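Side-chain contacts in putative nitroreductase (PDB 1VKW), which is a putative nitroreductase and probably acts as an oxidoreductase, as do related FMN-dependent nitroreductases: residues L59-F62 with P63-Y67; E140-P143 with E144-K147. One frame throughout, in Å; residues are numbered along the deposited sequence.

Contact 1 (L59-F62 with P63-Y67)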
loop_
_atom_site.group_PDB
_atom_site.type_symbol
_atom_site.label_atom_id
_atom_site.label_comp_id
_atom_site.label_asym_id
_atom_site.label_seq_id
_atom_site.Cartn_x
_atom_site.Cartn_y
_atom_site.Cartn_z
ATOM N N LEU A 59 -13.433 -12.263 8.998
ATOM C CA LEU A 59 -13.750 -11.608 10.269
ATOM C C LEU A 59 -14.462 -12.591 11.204
ATOM O O LEU A 59 -15.298 -12.208 12.024
ATOM C CB LEU A 59 -14.546 -10.300 10.054
ATOM C CG LEU A 59 -15.559 -10.145 8.909
ATOM C CD1 LEU A 59 -16.443 -8.925 9.151
ATOM C CD2 LEU A 59 -14.878 -10.005 7.562
ATOM N N SER A 60 -14.108 -13.869 11.065
ATOM C CA SER A 60 -14.507 -14.914 12.001
ATOM C C SER A 60 -13.278 -15.415 12.762
ATOM O O SER A 60 -13.302 -16.492 13.371
ATOM C CB SER A 60 -15.186 -16.068 11.257
ATOM O OG SER A 60 -14.321 -16.635 10.286
ATOM N N SER A 61 -12.208 -14.625 12.714
ATOM C CA SER A 61 -10.978 -14.902 13.443
ATOM C C SER A 61 -10.468 -13.590 14.037
ATOM O O SER A 61 -10.736 -12.513 13.479
ATOM C CB SER A 61 -9.931 -15.494 12.497
ATOM O OG SER A 61 -9.547 -14.555 11.506
ATOM N N PHE A 62 -9.802 -13.678 15.196
ATOM C CA PHE A 62 -9.071 -12.539 15.747
ATOM C C PHE A 62 -7.564 -12.826 15.654
ATOM O O PHE A 62 -7.085 -13.804 16.224
ATOM C CB PHE A 62 -9.477 -12.259 17.196
ATOM C CG PHE A 62 -8.664 -11.172 17.846
ATOM C CD1 PHE A 62 -8.721 -9.872 17.369
ATOM C CD2 PHE A 62 -7.831 -11.451 18.922
ATOM C CE1 PHE A 62 -7.961 -8.863 17.948
ATOM C CE2 PHE A 62 -7.074 -10.446 19.515
ATOM C CZ PHE A 62 -7.139 -9.149 19.024
ATOM N N PRO A 63 -6.806 -11.992 14.942
ATOM C CA PRO A 63 -7.310 -10.783 14.299
ATOM C C PRO A 63 -8.078 -11.098 13.002
ATOM O O PRO A 63 -7.952 -12.276 12.484
ATOM C CB PRO A 63 -6.024 -9.987 14.014
ATOM C CG PRO A 63 -4.988 -11.028 13.802
ATOM C CD PRO A 63 -5.370 -12.192 14.685
ATOM N N SER A 64 -8.790 -10.033 12.521
ATOM C CA SER A 64 -9.371 -10.061 11.180
ATOM C C SER A 64 -8.255 -9.929 10.162
ATOM O O SER A 64 -7.272 -9.201 10.391
ATOM C CB SER A 64 -10.351 -8.902 10.969
ATOM O OG SER A 64 -11.435 -8.958 11.868
ATOM N N TYR A 65 -8.409 -10.602 9.023
ATOM C CA TYR A 65 -7.426 -10.479 7.947
ATOM C C TYR A 65 -8.002 -10.618 6.539
ATOM O O TYR A 65 -9.020 -11.288 6.320
ATOM C CB TYR A 65 -6.270 -11.466 8.144
ATOM C CG TYR A 65 -6.647 -12.926 8.037
ATOM C CD1 TYR A 65 -6.723 -13.556 6.798
ATOM C CD2 TYR A 65 -6.892 -13.688 9.177
ATOM C CE1 TYR A 65 -7.054 -14.902 6.691
ATOM C CE2 TYR A 65 -7.226 -15.039 9.083
ATOM C CZ TYR A 65 -7.302 -15.638 7.833
ATOM O OH TYR A 65 -7.632 -16.971 7.722
ATOM N N ILE A 66 -7.314 -9.969 5.604
ATOM C CA ILE A 66 -7.652 -9.975 4.190
ATOM C C ILE A 66 -6.549 -10.721 3.461
ATOM O O ILE A 66 -5.388 -10.690 3.878
ATOM C CB ILE A 66 -7.772 -8.524 3.670
ATOM C CG1 ILE A 66 -9.058 -7.883 4.184
ATOM C CG2 ILE A 66 -7.755 -8.465 2.141
ATOM C CD1 ILE A 66 -9.128 -6.388 3.963
ATOM N N TYR A 67 -6.913 -11.394 2.376
ATOM C CA TYR A 67 -5.949 -12.116 1.566
ATOM C C TYR A 67 -6.541 -12.504 0.216
ATOM O O TYR A 67 -7.754 -12.443 0.009
ATOM C CB TYR A 67 -5.512 -13.388 2.280
ATOM C CG TYR A 67 -6.641 -14.370 2.430
ATOM C CD1 TYR A 67 -7.591 -14.214 3.436
ATOM C CD2 TYR A 67 -6.785 -15.430 1.545
ATOM C CE1 TYR A 67 -8.641 -15.102 3.573
ATOM C CE2 TYR A 67 -7.831 -16.333 1.677
ATOM C CZ TYR A 67 -8.758 -16.162 2.694
ATOM O OH TYR A 67 -9.803 -17.050 2.830
#
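S61 turns its hydroxyl inward across the bend of the chain, where it meets the backbone of P63 and the ring of Y65. Its CB stands 3.8 Å from P63 O. One bond further, OG is hydrogen-bonded to N58 OD1, at the end of the preceding strand, and also lies 2.9 Å from P63 O, a second acceptor within reach of its one proton. The first torsion (chi1 65°) sets OG between the backbone N and the carbonyl carbon of S61, turned toward P63 O. There OG also touches Y65, lying 3.4 Å from CE2 and obliquely to the ring, whose other neighbours include P105 and V114. F62 goes the other way: with CG anti to the backbone N (chi1 175°) its ring swings outward past the start of the proline, CD1 reaching 3.5 Å from P63 CA. The peptide bond between F62 and P63 is cis and draws their CA atoms to 2.9 Å apart, which folds the chain back sharply. S64 OG rests 3.8 Å from L59 CB, a van der Waals contact; S64 itself is buried, near M33 and F115. S61 O and S64 N approach to 3.3 Å at an angle too poor for a hydrogen bond, as befits a type VIb turn with cis proline at its third position. This turn, S61 to S64, lies in the loop of a beta hairpin whose antiparallel strands, 56-58 and 64-67, pair through the backbones of N58 and Y65.

Contact 2 (E140-P143 with E144-K147)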
loop_
_atom_site.group_PDB
_atom_site.type_symbol
_atom_site.label_atom_id
_atom_site.label_comp_id
_atom_site.label_asym_id
_atom_site.label_seq_id
_atom_site.Cartn_x
_atom_site.Cartn_y
_atom_site.Cartn_z
ATOM N N GLU A 140 18.215 17.004 -8.444
ATOM C CA GLU A 140 17.709 16.843 -9.816
ATOM C C GLU A 140 16.191 16.590 -9.858
ATOM O O GLU A 140 15.603 16.451 -10.946
ATOM C CB GLU A 140 18.449 15.697 -10.513
ATOM C CG GLU A 140 19.944 15.956 -10.682
ATOM C CD GLU A 140 20.748 14.709 -11.013
ATOM O OE1 GLU A 140 20.165 13.612 -11.138
ATOM O OE2 GLU A 140 21.988 14.830 -11.148
ATOM N N LEU A 141 15.560 16.526 -8.683
ATOM C CA LEU A 141 14.129 16.259 -8.581
ATOM C C LEU A 141 13.311 17.521 -8.397
ATOM O O LEU A 141 13.565 18.295 -7.469
ATOM C CB LEU A 141 13.848 15.338 -7.399
ATOM C CG LEU A 141 13.917 13.850 -7.703
ATOM C CD1 LEU A 141 15.187 13.474 -8.450
ATOM C CD2 LEU A 141 13.777 13.092 -6.390
ATOM N N PRO A 142 12.298 17.717 -9.236
ATOM C CA PRO A 142 11.352 18.802 -8.999
ATOM C C PRO A 142 10.566 18.486 -7.720
ATOM O O PRO A 142 10.510 17.314 -7.309
ATOM C CB PRO A 142 10.442 18.791 -10.234
ATOM C CG PRO A 142 10.848 17.660 -11.060
ATOM C CD PRO A 142 11.959 16.926 -10.426
ATOM N N PRO A 143 9.975 19.502 -7.098
ATOM C CA PRO A 143 9.286 19.324 -5.818
ATOM C C PRO A 143 8.207 18.232 -5.809
ATOM O O PRO A 143 8.058 17.542 -4.803
ATOM C CB PRO A 143 8.687 20.708 -5.541
ATOM C CG PRO A 143 9.545 21.645 -6.304
ATOM C CD PRO A 143 9.939 20.904 -7.549
ATOM N N GLU A 144 7.484 18.046 -6.912
ATOM C CA GLU A 144 6.436 17.019 -6.924
ATOM C C GLU A 144 7.079 15.644 -6.736
ATOM O O GLU A 144 6.525 14.774 -6.068
ATOM C CB GLU A 144 5.620 17.019 -8.228
ATOM C CG GLU A 144 4.817 18.276 -8.498
ATOM C CD GLU A 144 5.620 19.368 -9.182
ATOM O OE1 GLU A 144 6.869 19.249 -9.268
ATOM O OE2 GLU A 144 4.994 20.352 -9.623
ATOM N N ILE A 145 8.259 15.453 -7.318
ATOM C CA ILE A 145 8.872 14.127 -7.324
ATOM C C ILE A 145 9.491 13.811 -5.962
ATOM O O ILE A 145 9.399 12.674 -5.483
ATOM C CB ILE A 145 9.900 13.988 -8.456
ATOM C CG1 ILE A 145 9.326 14.512 -9.783
ATOM C CG2 ILE A 145 10.335 12.546 -8.597
ATOM C CD1 ILE A 145 7.962 13.918 -10.182
ATOM N N VAL A 146 10.101 14.818 -5.335
ATOM C CA VAL A 146 10.597 14.666 -3.970
ATOM C C VAL A 146 9.447 14.124 -3.102
ATOM O O VAL A 146 9.614 13.126 -2.395
ATOM C CB VAL A 146 11.134 15.983 -3.397
ATOM C CG1 VAL A 146 11.566 15.801 -1.963
ATOM C CG2 VAL A 146 12.318 16.500 -4.237
ATOM N N LYS A 147 8.270 14.733 -3.216
ATOM C CA LYS A 147 7.123 14.302 -2.414
ATOM C C LYS A 147 6.725 12.848 -2.693
ATOM O O LYS A 147 6.510 12.068 -1.759
ATOM C CB LYS A 147 5.923 15.218 -2.651
ATOM C CG LYS A 147 4.779 14.994 -1.668
ATOM C CD LYS A 147 3.733 16.098 -1.793
ATOM C CE LYS A 147 2.871 16.218 -0.526
ATOM N NZ LYS A 147 1.896 17.332 -0.637
#
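L141 and V146 meet across the start of helix 143-153 as a hydrophobic staple: L141 precedes the N-cap residue P142, V146 is the fourth residue after the cap, and L141 CB lies 3.7 Å from V146 CG2. The valine presents that methyl because CG1 takes the position anti to the backbone N (chi1 177°), leaving CG2 beside N, where it also lies near P142 O. I145 spreads its two branches over two neighbours. CG2 packs 3.9 Å from L141 CG, the two side chains crossing at about a right angle, while CG1 runs alongside the P142 ring and comes to 3.6 Å from P142 CD. Y168 of strand 165-168 touches L141, P142 and I145 alike. Cutting L141 back to an alanine would keep the CB contact with V146 but would probably leave I145 CG2 and Y168 without their leucine neighbour. E144 bends at its second torsion (chi2 85°), so that the carboxylate curls back beside the prolines, OE1 3.7 Å from P142 CB; a negative charge near this helix end would be expected to sit favourably. K147 instead stays extended from CB to NZ and leads away to F16, with which it forms a cation-pi contact. P143 lacks an N-H, but at the first helical position none is needed for a bond within the helix, which suits a proline. The carbonyl oxygen of P142 accepts two bonds: I145 N, 2.9 Å away, sits above the carbonyl plane, and V146 N, at 3.2 Å from P142 O, arrives nearly along the C=O axis with an N-H...O angle of 166°.

Overall arrangement
Contacts 1 and 2 lie on opposite sides of the chain's centre, with their own centres 39 Å apart and nearest atoms about 25 Å apart; they share no helix or strand. Neither is true core. Contact 1 is a surface turn at the edge of one antiparallel sheet, with S64 as its buried member. Contact 2 is partly buried: L141 and I145 face strand 165-168 of the other antiparallel sheet, while E144 and K147 reach helix 180-198. Prolines shape both, but differently: a cis peptide turns the chain at F62-P63, beside a serine hydroxyl and a backbone carbonyl, whereas two prolines open the helix in 140-147, where apolar branches and backbone hydrogen bonds dominate.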